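Local coordinates for probable adhesion protein (Pseudomonas aeruginosa PAO1, PDB 6R3Z), which probably serves as a periplasmic solute-binding protein that captures ferrous iron and related divalent metal ions for transport into the cell, at residues 6-11 with 55-60; 21-26 with 125-130. All blocks are in the same frame, centred on the assembly; numbering follows the deposited sequence.

In the fold
Interactions 1 and 2 belong to the same lobe, their centres about 11 Å apart. Interaction 1 joins two neighbouring strands of the parallel four-stranded sheet; interaction 2 joins helices 14-24 and 116-133, which lie against that sheet. They meet directly: Ile9 touches both Val24 and Leu130, and Val60 touches Ile126, so Ile9 reaches both helices, and Val60 adds to the apolar side of helix 116-133. Chemistry follows position. Interaction 1 buries 529 Å² and is partly exposed, with charged and hydroxyl groups at its start and main-chain bonds and aliphatic groups farther in. Interaction 2 buries 178 Å², all its touching residues are buried, and no hydrogen bond crosses it.

Interaction 1 (6-11 with 55-60); sequences RLRIGI and TLDVVV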
loop_
_atom_site.group_PDB
_atom_site.type_symbol
_atom_site.label_atom_id
_atom_site.label_comp_id
_atom_site.label_asym_id
_atom_site.label_seq_id
_atom_site.Cartn_x
_atom_site.Cartn_y
_atom_site.Cartn_z
ATOM N N ARG A 6 8.631 24.666 -12.424
ATOM C CA ARG A 6 7.522 23.845 -11.924
ATOM C C ARG A 6 8.180 22.504 -11.609
ATOM O O ARG A 6 8.802 21.911 -12.502
ATOM C CB ARG A 6 6.426 23.697 -12.994
ATOM C CG ARG A 6 5.184 22.934 -12.552
ATOM C CD ARG A 6 4.038 23.043 -13.550
ATOM N NE ARG A 6 2.940 23.873 -13.041
ATOM C CZ ARG A 6 2.640 25.092 -13.487
ATOM N NH1 ARG A 6 1.631 25.770 -12.957
ATOM N NH2 ARG A 6 3.341 25.637 -14.475
ATOM N N LEU A 7 8.127 22.079 -10.329
ATOM C CA LEU A 7 8.770 20.833 -9.879
ATOM C C LEU A 7 8.328 19.602 -10.662
ATOM O O LEU A 7 7.144 19.434 -10.939
ATOM C CB LEU A 7 8.456 20.536 -8.401
ATOM C CG LEU A 7 9.209 21.229 -7.273
ATOM C CD1 LEU A 7 8.744 20.642 -5.933
ATOM C CD2 LEU A 7 10.704 21.005 -7.362
ATOM N N ARG A 8 9.272 18.707 -10.958
ATOM C CA ARG A 8 8.969 17.421 -11.582
ATOM C C ARG A 8 9.296 16.390 -10.501
ATOM O O ARG A 8 10.460 16.235 -10.122
ATOM C CB ARG A 8 9.796 17.221 -12.872
ATOM C CG ARG A 8 9.197 18.024 -14.033
ATOM C CD ARG A 8 9.895 17.868 -15.388
ATOM N NE ARG A 8 10.108 16.470 -15.788
ATOM C CZ ARG A 8 9.198 15.696 -16.378
ATOM N NH1 ARG A 8 9.500 14.449 -16.719
ATOM N NH2 ARG A 8 7.983 16.163 -16.632
ATOM N N ILE A 9 8.256 15.756 -9.957
ATOM C CA ILE A 9 8.330 14.813 -8.826
ATOM C C ILE A 9 8.119 13.357 -9.254
ATOM O O ILE A 9 7.034 12.988 -9.711
ATOM C CB ILE A 9 7.252 15.200 -7.773
ATOM C CG1 ILE A 9 7.314 16.686 -7.393
ATOM C CG2 ILE A 9 7.324 14.279 -6.525
ATOM C CD1 ILE A 9 5.934 17.185 -6.814
ATOM N N GLY A 10 9.108 12.525 -8.991
ATOM C CA GLY A 10 8.990 11.109 -9.281
ATOM C C GLY A 10 8.317 10.367 -8.148
ATOM O O GLY A 10 8.472 10.731 -6.980
ATOM N N ILE A 11 7.516 9.356 -8.495
ATOM C CA ILE A 11 6.829 8.463 -7.565
ATOM C C ILE A 11 7.107 7.019 -7.973
ATOM O O ILE A 11 7.456 6.767 -9.136
ATOM C CB ILE A 11 5.322 8.761 -7.385
ATOM C CG1 ILE A 11 4.515 8.520 -8.697
ATOM C CG2 ILE A 11 5.104 10.161 -6.797
ATOM C CD1 ILE A 11 4.047 7.026 -8.910
ATOM N N THR A 55 15.239 13.879 -15.829
ATOM C CA THR A 55 14.349 15.026 -16.061
ATOM C C THR A 55 13.600 15.467 -14.769
ATOM O O THR A 55 12.815 16.422 -14.804
ATOM C CB THR A 55 13.365 14.733 -17.228
ATOM O OG1 THR A 55 12.333 13.844 -16.785
ATOM C CG2 THR A 55 14.060 14.161 -18.482
ATOM N N LEU A 56 13.848 14.777 -13.645
ATOM C CA LEU A 56 13.172 15.042 -12.365
ATOM C C LEU A 56 13.945 15.946 -11.421
ATOM O O LEU A 56 15.161 16.078 -11.550
ATOM C CB LEU A 56 12.824 13.717 -11.646
ATOM C CG LEU A 56 12.108 12.629 -12.450
ATOM C CD1 LEU A 56 11.904 11.389 -11.613
ATOM C CD2 LEU A 56 10.794 13.116 -12.979
ATOM N N ASP A 57 13.225 16.555 -10.449
ATOM C CA ASP A 57 13.805 17.418 -9.425
ATOM C C ASP A 57 13.896 16.731 -8.073
ATOM O O ASP A 57 14.650 17.184 -7.209
ATOM C CB ASP A 57 12.970 18.699 -9.268
ATOM C CG ASP A 57 12.922 19.472 -10.557
ATOM O OD1 ASP A 57 14.006 19.868 -11.056
ATOM O OD2 ASP A 57 11.821 19.630 -11.102
ATOM N N VAL A 58 13.053 15.714 -7.852
ATOM C CA VAL A 58 12.939 14.987 -6.584
ATOM C C VAL A 58 12.213 13.672 -6.803
ATOM O O VAL A 58 11.346 13.590 -7.688
ATOM C CB VAL A 58 12.247 15.852 -5.470
ATOM C CG1 VAL A 58 10.824 16.281 -5.867
ATOM C CG2 VAL A 58 12.244 15.147 -4.104
ATOM N N VAL A 59 12.555 12.648 -5.996
ATOM C CA VAL A 59 11.843 11.369 -6.035
ATOM C C VAL A 59 11.280 11.089 -4.630
ATOM O O VAL A 59 12.027 11.126 -3.657
ATOM C CB VAL A 59 12.707 10.162 -6.537
ATOM C CG1 VAL A 59 11.889 8.870 -6.556
ATOM C CG2 VAL A 59 13.311 10.426 -7.923
ATOM N N VAL A 60 9.979 10.788 -4.547
ATOM C CA VAL A 60 9.303 10.393 -3.318
ATOM C C VAL A 60 9.445 8.865 -3.217
ATOM O O VAL A 60 9.127 8.147 -4.177
ATOM C CB VAL A 60 7.817 10.838 -3.296
ATOM C CG1 VAL A 60 7.058 10.220 -2.107
ATOM C CG2 VAL A 60 7.724 12.367 -3.249
HETATM O O HOH W 1 11.625 21.474 -12.976
#
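Asp57 and Arg8 are joined by reciprocal bonds at the start of this contact. Arg8 N donates to Asp57 OD2 (2.7 Å), which uses its anti lone pair, while Asp57 N returns a nearly straight bond to Arg8 O (2.8 Å, 171°). Each acceptor has a second donor: a water bridging to Arg6 O also donates to OD2, and Val58 N reaches Arg8 O weakly. The Arg8 side chain bends at chi3 (50°), which turns NE toward Thr55, and the guanidinium grips that residue side-on. NE donates to Thr55 O (2.9 Å); Thr55 O sits in the guanidinium plane, while NE stands above the plane of the Thr55 carbonyl. NH1 donates to Thr55 OG1 (2.9 Å), which also bonds to Arg52 O. Farther in, main-chain bonds take over: Gly10 N to Val58 O (2.8 Å) and Val60 N to Gly10 O (2.9 Å). Leu56 CD1 lies 3.7 Å from Gly10 CA, where no side chain intervenes. Ile9 and Val58 lie side by side, CG1 to CG1 at 3.8 Å, on the face covered by Leu130 of helix 116-133. The parallel bridges Ile9-Val58 and Gly10-Val59 join the central strands of a 2-1-3-4 parallel sheet, as at the core of an alpha/beta lobe of a bacterial solute-binding protein.

Interaction 2 (21-26 with 125-130); sequences SNIVGD and TIAREL. With EDO (1,2-ethanediol), chain C.
Leu130 N donates to Ile126 O at 2.8 Å, the i to i-4 helical bond linking two residues one turn apart, whose side chains are both directed at helix 14-24. Ala127, between them in sequence, supplies the third contact, so helix 116-133 presents three apolar groups in all. Ile23 engages them with two separate branches and accounts for 75 Å² of the 178 Å² buried. Its CG2, anti to the backbone N, meets Ala127 CB at 3.8 Å and approaches Leu130 CD1 more loosely. Its other branch ends in CD1, carried outward by an extended chi2 (161°), and this methyl packs on Ile126 CG2 at 3.7 Å; the two isoleucine side chains cross at about a right angle. Val24 makes a second such crossing, its CG1 3.8 Å from Leu130 CD1. Ile23 CA comes within 6.2 Å of Ala127 CA, consistent with the small alanine side chain. Tyr141 of helix 138-160 touches both Ile23 and Val24, and Ala145 touches Ala127, adding a third helix to the cluster. Away from the interface, a 1,2-ethanediol, probably from the crystallisation liquor, donates through O2 to Glu129 OE1 (2.9 Å), while Glu129 OE2 forms a salt bridge with Lys132. Between the two segments the contact is carbon on carbon, so its stability probably rests on van der Waals packing and the hydrophobic effect, and its orientation on the fit of the branches rather than on a hydrogen bond.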
loop_
_atom_site.group_PDB
_atom_site.type_symbol
_atom_site.label_atom_id
_atom_site.label_comp_id
_atom_site.label_asym_id
_atom_site.label_seq_id
_atom_site.Cartn_x
_atom_site.Cartn_y
_atom_site.Cartn_z
ATOM N N SER A 21 -0.221 13.789 -6.144
ATOM C CA SER A 21 -1.201 14.519 -6.981
ATOM C C SER A 21 -2.170 15.350 -6.109
ATOM O O SER A 21 -2.443 16.506 -6.421
ATOM C CB SER A 21 -2.003 13.542 -7.843
ATOM O OG SER A 21 -1.134 12.878 -8.741
ATOM N N ASN A 22 -2.664 14.764 -5.004
ATOM C CA ASN A 22 -3.576 15.488 -4.106
ATOM C C ASN A 22 -2.880 16.626 -3.364
ATOM O O ASN A 22 -3.498 17.669 -3.145
ATOM C CB ASN A 22 -4.296 14.540 -3.171
ATOM C CG ASN A 22 -5.511 13.970 -3.857
ATOM O OD1 ASN A 22 -6.564 14.623 -3.914
ATOM N ND2 ASN A 22 -5.396 12.751 -4.408
ATOM N N ILE A 23 -1.590 16.449 -3.033
ATOM C CA ILE A 23 -0.802 17.482 -2.371
ATOM C C ILE A 23 -0.509 18.672 -3.339
ATOM O O ILE A 23 -0.659 19.811 -2.937
ATOM C CB ILE A 23 0.514 16.918 -1.786
ATOM C CG1 ILE A 23 0.247 15.905 -0.628
ATOM C CG2 ILE A 23 1.444 18.055 -1.306
ATOM C CD1 ILE A 23 1.426 14.992 -0.323
ATOM N N VAL A 24 0.002 18.396 -4.545
ATOM C CA VAL A 24 0.456 19.459 -5.457
ATOM C C VAL A 24 -0.617 20.040 -6.377
ATOM O O VAL A 24 -0.464 21.177 -6.841
ATOM C CB VAL A 24 1.688 18.995 -6.299
ATOM C CG1 VAL A 24 2.799 18.476 -5.388
ATOM C CG2 VAL A 24 1.303 17.948 -7.355
ATOM N N GLY A 25 -1.634 19.242 -6.708
ATOM C CA GLY A 25 -2.649 19.659 -7.667
ATOM C C GLY A 25 -1.992 19.992 -9.000
ATOM O O GLY A 25 -1.105 19.266 -9.461
ATOM N N ASP A 26 -2.331 21.148 -9.570
ATOM C CA ASP A 26 -1.725 21.557 -10.840
ATOM C C ASP A 26 -0.443 22.407 -10.668
ATOM O O ASP A 26 0.051 22.950 -11.654
ATOM C CB ASP A 26 -2.776 22.280 -11.709
ATOM C CG ASP A 26 -3.354 23.543 -11.088
ATOM O OD1 ASP A 26 -2.658 24.176 -10.244
ATOM O OD2 ASP A 26 -4.488 23.925 -11.467
ATOM N N THR A 125 4.235 14.436 5.677
ATOM C CA THR A 125 5.698 14.457 5.518
ATOM C C THR A 125 6.066 14.897 4.102
ATOM O O THR A 125 6.923 15.776 3.930
ATOM C CB THR A 125 6.291 13.097 5.898
ATOM O OG1 THR A 125 6.106 12.915 7.309
ATOM C CG2 THR A 125 7.788 12.999 5.587
ATOM N N ILE A 126 5.395 14.294 3.085
ATOM C CA ILE A 126 5.640 14.656 1.692
ATOM C C ILE A 126 5.376 16.163 1.466
ATOM O O ILE A 126 6.233 16.847 0.906
ATOM C CB ILE A 126 4.847 13.734 0.717
ATOM C CG1 ILE A 126 5.329 12.256 0.835
ATOM C CG2 ILE A 126 4.992 14.215 -0.735
ATOM C CD1 ILE A 126 4.299 11.194 0.360
ATOM N N ALA A 127 4.222 16.679 1.931
ATOM C CA ALA A 127 3.851 18.089 1.752
ATOM C C ALA A 127 4.880 19.042 2.381
ATOM O O ALA A 127 5.221 20.054 1.772
ATOM C CB ALA A 127 2.468 18.358 2.338
ATOM N N ARG A 128 5.370 18.707 3.591
ATOM C CA ARG A 128 6.356 19.522 4.299
ATOM C C ARG A 128 7.662 19.567 3.487
ATOM O O ARG A 128 8.230 20.646 3.297
ATOM C CB ARG A 128 6.630 18.931 5.693
ATOM C CG ARG A 128 7.728 19.689 6.465
ATOM C CD ARG A 128 7.860 19.208 7.887
ATOM N NE ARG A 128 6.678 19.575 8.672
ATOM C CZ ARG A 128 6.615 19.540 9.999
ATOM N NH1 ARG A 128 7.675 19.179 10.713
ATOM N NH2 ARG A 128 5.496 19.885 10.624
ATOM N N GLU A 129 8.118 18.398 3.016
ATOM C CA GLU A 129 9.370 18.284 2.266
ATOM C C GLU A 129 9.295 18.944 0.883
ATOM O O GLU A 129 10.247 19.616 0.483
ATOM C CB GLU A 129 9.848 16.827 2.193
ATOM C CG GLU A 129 10.310 16.276 3.536
ATOM C CD GLU A 129 11.324 17.160 4.250
ATOM O OE1 GLU A 129 12.391 17.447 3.661
ATOM O OE2 GLU A 129 11.033 17.599 5.384
ATOM N N LEU A 130 8.156 18.786 0.174
ATOM C CA LEU A 130 7.966 19.431 -1.121
ATOM C C LEU A 130 7.959 20.958 -0.932
ATOM O O LEU A 130 8.537 21.676 -1.745
ATOM C CB LEU A 130 6.679 18.973 -1.811
ATOM C CG LEU A 130 6.704 17.564 -2.377
ATOM C CD1 LEU A 130 5.315 17.156 -2.854
ATOM C CD2 LEU A 130 7.736 17.437 -3.536
HETATM C C1 EDO C . 15.112 15.970 0.257
HETATM O O1 EDO C . 14.290 17.049 -0.162
HETATM C C2 EDO C . 14.904 15.679 1.769
HETATM O O2 EDO C . 13.534 15.385 2.043
#